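Local coordinates for protein UDP-glucose 6-dehydrogenase (Pyrobaculum islandicum, PDB 3VTF) that probably catalyses the NAD-dependent oxidation of UDP-glucose to UDP-glucuronate, and binds UDP-glucose between its two alpha/beta domains, at residues 253-258 / 431-436; 319-324 / 363-368. All blocks are in the same frame, centred on the assembly; numbering follows the deposited sequence.

In the fold
Both contacts lie at the same end of the elongated chain, around the six-stranded parallel sheet whose strands include 335-339, 368-372, 422-425 and 437-440. Contact 1 is a light touch between the start of helix 256-264 and the turn between strands 422-425 and 437-440. Contact 2 sets helix 304-328 against the end of helix 354-364, where the chain enters strand 368-372. Along the sequence, contact 2 is nested within the loop that contact 1 closes. Their centres are about 21 Å apart and their nearest atoms about 10 Å, so they do not touch. Between them they bring helices 256-264 and 304-328 up against the region of the C-terminal sheet.

Contact 1 (253-258 / 431-436)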
# COMPACT_ATOMS: atom_id res chain seq x y z
N GLY A 253 -17.81 14.02 -6.88
CA GLY A 253 -19.17 13.46 -6.59
C GLY A 253 -19.20 11.97 -6.67
O GLY A 253 -20.21 11.41 -7.03
N VAL A 254 -18.10 11.30 -6.33
CA VAL A 254 -17.96 9.86 -6.48
C VAL A 254 -17.80 9.15 -5.12
O VAL A 254 -17.30 9.76 -4.14
CB VAL A 254 -16.60 9.65 -7.31
CG1 VAL A 254 -15.87 8.39 -6.95
CG2 VAL A 254 -16.88 9.83 -8.80
N ASP A 255 -18.09 7.85 -5.11
CA ASP A 255 -18.08 7.04 -3.89
C ASP A 255 -16.69 6.34 -3.76
O ASP A 255 -16.37 5.39 -4.46
CB ASP A 255 -19.23 6.00 -3.87
CG ASP A 255 -19.29 5.24 -2.53
OD1 ASP A 255 -18.26 4.95 -1.86
OD2 ASP A 255 -20.38 5.05 -2.03
N THR A 256 -15.87 6.87 -2.88
CA THR A 256 -14.47 6.36 -2.72
C THR A 256 -14.44 4.86 -2.32
O THR A 256 -13.52 4.13 -2.70
CB THR A 256 -13.93 7.13 -1.51
OG1 THR A 256 -13.97 8.54 -1.85
CG2 THR A 256 -12.47 6.72 -1.19
N TYR A 257 -15.42 4.42 -1.52
CA TYR A 257 -15.42 2.98 -1.14
C TYR A 257 -15.67 2.08 -2.32
O TYR A 257 -15.03 1.01 -2.47
CB TYR A 257 -16.44 2.76 -0.02
CG TYR A 257 -15.87 3.05 1.36
CD1 TYR A 257 -15.64 2.01 2.27
CD2 TYR A 257 -15.61 4.31 1.75
CE1 TYR A 257 -15.10 2.27 3.58
CE2 TYR A 257 -15.08 4.60 3.02
CZ TYR A 257 -14.79 3.55 3.90
OH TYR A 257 -14.35 3.87 5.14
N ARG A 258 -16.54 2.51 -3.25
CA ARG A 258 -16.71 1.69 -4.45
C ARG A 258 -15.43 1.70 -5.32
O ARG A 258 -15.09 0.75 -6.02
CB ARG A 258 -17.85 2.34 -5.29
CG ARG A 258 -18.08 1.64 -6.66
CD ARG A 258 -18.46 0.14 -6.47
NE ARG A 258 -19.16 -0.51 -7.61
CZ ARG A 258 -19.27 -1.83 -7.76
NH1 ARG A 258 -18.72 -2.68 -6.87
NH2 ARG A 258 -19.93 -2.35 -8.78
N LYS A 431 -26.78 3.81 6.03
CA LYS A 431 -28.07 4.34 6.51
C LYS A 431 -28.11 5.86 6.67
O LYS A 431 -29.20 6.47 6.44
CB LYS A 431 -28.59 3.66 7.77
CG LYS A 431 -30.14 3.43 7.62
CD LYS A 431 -30.78 3.04 8.92
CE LYS A 431 -32.31 3.04 8.91
NZ LYS A 431 -32.65 4.38 9.41
N ALA A 432 -26.98 6.48 6.97
CA ALA A 432 -26.91 7.92 7.22
C ALA A 432 -27.24 8.79 6.00
O ALA A 432 -27.51 9.95 6.13
CB ALA A 432 -25.58 8.32 7.84
N ARG A 433 -27.20 8.19 4.83
CA ARG A 433 -27.51 8.86 3.58
C ARG A 433 -28.96 9.37 3.53
O ARG A 433 -29.31 10.21 2.72
CB ARG A 433 -27.24 7.95 2.40
CG ARG A 433 -25.79 7.84 2.04
CD ARG A 433 -25.57 7.54 0.58
NE ARG A 433 -24.17 7.30 0.31
CZ ARG A 433 -23.33 8.20 -0.18
NH1 ARG A 433 -22.08 7.88 -0.38
NH2 ARG A 433 -23.75 9.41 -0.47
N GLU A 434 -29.79 8.82 4.39
CA GLU A 434 -31.18 9.24 4.55
C GLU A 434 -31.31 10.63 5.18
O GLU A 434 -32.38 11.18 5.22
CB GLU A 434 -31.96 8.20 5.35
CG GLU A 434 -31.88 8.36 6.84
CD GLU A 434 -32.27 7.11 7.59
OE1 GLU A 434 -32.59 6.12 6.95
OE2 GLU A 434 -32.27 7.13 8.82
N ALA A 435 -30.21 11.14 5.71
CA ALA A 435 -30.14 12.47 6.37
C ALA A 435 -30.64 13.59 5.49
O ALA A 435 -30.59 13.44 4.29
CB ALA A 435 -28.70 12.76 6.77
N LYS A 436 -31.03 14.73 6.06
CA LYS A 436 -31.36 15.91 5.20
C LYS A 436 -30.15 16.38 4.40
O LYS A 436 -30.22 16.71 3.22
CB LYS A 436 -31.83 17.07 6.07
CG LYS A 436 -32.18 18.34 5.22
CD LYS A 436 -32.77 19.49 6.07
CE LYS A 436 -31.77 20.19 6.97
NZ LYS A 436 -31.81 19.78 8.41
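Asp255 lends one carboxylate oxygen, OD2, to the guanidinium of Arg433, with NH1 3.7 Å from OD2 in a long salt bridge. The aspartate is the N-cap of helix 256-264, and its two oxygens divide the work. OD1 turns back to the first turn of the helix, accepting from Arg258 N at 3.3 Å, a bond that arrives from above the carboxylate plane, and weakly from Tyr257 N. OD2 faces the 3-10 turn 431-434, which lies between strands 422-425 and 437-440 of the parallel sheet, and also hydrogen-bonds to Tyr428 OH, its stronger partner; the ring of Tyr428 stacks with that of Tyr257 beside the cap. With CG anti to the backbone N (chi1 -175°), the carboxylate serves the cap and the ion pair at once.

Arg433 reaches over from the turn with its chain extended from CG to NE. The carboxylate and guanidinium planes are 46° apart. OD2 and NH1 are the one close pair, not half of a flat, two-pronged arrangement. The other terminal nitrogen, NH2, forms a salt bridge with the C-terminal carboxylate of Ala444, so the arginine pairs with two acids at the surface.

Just before the cap, Gly253 closes the preceding helix in a Schellman motif, and Asp255 N bonds weakly to Glu223 of the second subunit. The turn carrying Arg433 has its own internal brace: Lys431 NZ lies 2.8 Å from Glu434 OE2 and meets it on the syn lone pair of that oxygen.

Contact 2 (319-324 / 363-368); sequences YAVQLL and LERGAR
A Schellman motif ends helix 354-364, and the arginine just before its glycine leans across to helix 304-328. Gly366, with positive phi, is the C-prime residue; its N bonds to Leu363 O at 2.8 Å, Ala367 N bonds to Leu362 O, and the chain then turns into strand 368-372. From this turn Arg365 extends toward Val321, whose CG1 lies over one face of the guanidinium, 3.5 Å above its plane and displaced toward the rim. The closest approach is CG1 of Val321 to NE of Arg365, at 3.6 Å, and the methyl also touches CD of the arginine at 3.7 Å.

Gln322 flanks the same group, its CG 4.2 Å from Arg365 NH1. The amide and guanidinium planes are 26° apart. No direct hydrogen bond joins the two segments; a water lies between them instead, accepting from Gln322 NE2 at 3.3 Å and from Arg365 NH2 over a distance so short that its exact length is doubtful. It sits in the guanidinium plane, at its edge, while the valine methyl covers a face.

Elsewhere Val321 packs on Val358, Leu361 and Leu362 of helix 354-364, and Arg365 NH1 makes a long, weak ion pair with Glu325. On another flank of helix 304-328, Ala320, Leu323 and Leu324 rest on Val424 of strand 422-425, so this helix lies against the parallel sheet with helix 354-364 alongside it.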
# COMPACT_ATOMS: atom_id res chain seq x y z
N TYR A 319 -11.11 18.75 8.67
CA TYR A 319 -11.98 18.87 7.52
C TYR A 319 -13.44 18.52 7.84
O TYR A 319 -14.37 19.15 7.28
CB TYR A 319 -11.44 18.02 6.35
CG TYR A 319 -12.17 18.08 5.06
CD1 TYR A 319 -12.28 19.32 4.36
CD2 TYR A 319 -12.75 16.90 4.46
CE1 TYR A 319 -12.93 19.38 3.13
CE2 TYR A 319 -13.37 16.98 3.22
CZ TYR A 319 -13.49 18.21 2.58
OH TYR A 319 -14.16 18.24 1.38
N ALA A 320 -13.63 17.50 8.69
CA ALA A 320 -14.98 17.02 9.04
C ALA A 320 -15.72 18.18 9.76
O ALA A 320 -16.89 18.43 9.50
CB ALA A 320 -14.89 15.76 9.99
N VAL A 321 -15.02 18.85 10.69
CA VAL A 321 -15.59 19.95 11.43
C VAL A 321 -15.85 21.15 10.45
O VAL A 321 -16.91 21.77 10.51
CB VAL A 321 -14.65 20.34 12.61
CG1 VAL A 321 -15.01 21.75 13.27
CG2 VAL A 321 -14.63 19.18 13.61
N GLN A 322 -14.95 21.41 9.49
CA GLN A 322 -15.19 22.44 8.51
C GLN A 322 -16.45 22.18 7.66
O GLN A 322 -17.24 23.14 7.36
CB GLN A 322 -13.99 22.62 7.57
CG GLN A 322 -12.73 23.15 8.27
CD GLN A 322 -11.52 23.13 7.34
OE1 GLN A 322 -11.67 22.99 6.11
NE2 GLN A 322 -10.31 23.26 7.91
N LEU A 323 -16.67 20.91 7.28
CA LEU A 323 -17.89 20.57 6.54
C LEU A 323 -19.13 20.87 7.39
O LEU A 323 -20.11 21.43 6.86
CB LEU A 323 -17.90 19.07 6.16
CG LEU A 323 -16.86 18.62 5.13
CD1 LEU A 323 -16.78 17.12 5.05
CD2 LEU A 323 -17.19 19.29 3.76
N LEU A 324 -19.11 20.47 8.67
CA LEU A 324 -20.30 20.66 9.51
C LEU A 324 -20.61 22.21 9.62
O LEU A 324 -21.77 22.68 9.48
CB LEU A 324 -20.10 20.02 10.91
CG LEU A 324 -21.46 20.08 11.68
CD1 LEU A 324 -22.61 19.34 10.96
CD2 LEU A 324 -21.26 19.61 13.09
N LEU A 363 -15.79 22.07 20.38
CA LEU A 363 -15.75 22.90 21.60
C LEU A 363 -15.03 24.19 21.38
O LEU A 363 -15.59 25.24 21.64
CB LEU A 363 -15.13 22.17 22.76
CG LEU A 363 -15.98 21.08 23.38
CD1 LEU A 363 -15.13 20.30 24.37
CD2 LEU A 363 -17.29 21.60 23.99
N GLU A 364 -13.83 24.11 20.86
CA GLU A 364 -13.04 25.26 20.47
C GLU A 364 -13.80 26.19 19.48
O GLU A 364 -13.48 27.37 19.34
CB GLU A 364 -11.72 24.68 19.94
CG GLU A 364 -10.64 25.61 19.43
CD GLU A 364 -9.39 24.82 18.98
OE1 GLU A 364 -9.44 24.15 17.92
OE2 GLU A 364 -8.35 24.86 19.68
N ARG A 365 -14.82 25.69 18.80
CA ARG A 365 -15.62 26.60 17.97
C ARG A 365 -16.95 27.05 18.60
O ARG A 365 -17.84 27.54 17.90
CB ARG A 365 -15.81 26.05 16.53
CG ARG A 365 -14.59 26.24 15.63
CD ARG A 365 -14.53 25.14 14.60
NE ARG A 365 -13.15 24.70 14.32
CZ ARG A 365 -12.57 24.67 13.12
NH1 ARG A 365 -13.24 25.05 11.98
NH2 ARG A 365 -11.31 24.25 13.04
N GLY A 366 -17.11 26.85 19.91
CA GLY A 366 -18.31 27.40 20.60
C GLY A 366 -19.57 26.57 20.43
O GLY A 366 -20.67 27.01 20.79
N ALA A 367 -19.44 25.35 19.89
CA ALA A 367 -20.57 24.40 19.86
C ALA A 367 -20.90 23.84 21.23
O ALA A 367 -20.02 23.64 22.09
CB ALA A 367 -20.33 23.23 18.87
N ARG A 368 -22.18 23.56 21.41
CA ARG A 368 -22.64 22.79 22.54
C ARG A 368 -22.60 21.36 22.07
O ARG A 368 -23.42 20.96 21.20
CB ARG A 368 -24.10 23.15 22.93
CG ARG A 368 -24.44 24.64 22.98
CD ARG A 368 -25.88 24.78 23.46
NE ARG A 368 -26.18 26.09 24.05
CZ ARG A 368 -27.19 26.33 24.90
NH1 ARG A 368 -28.01 25.37 25.30
NH2 ARG A 368 -27.36 27.55 25.38
O HOH W 1 -9.75 23.85 11.10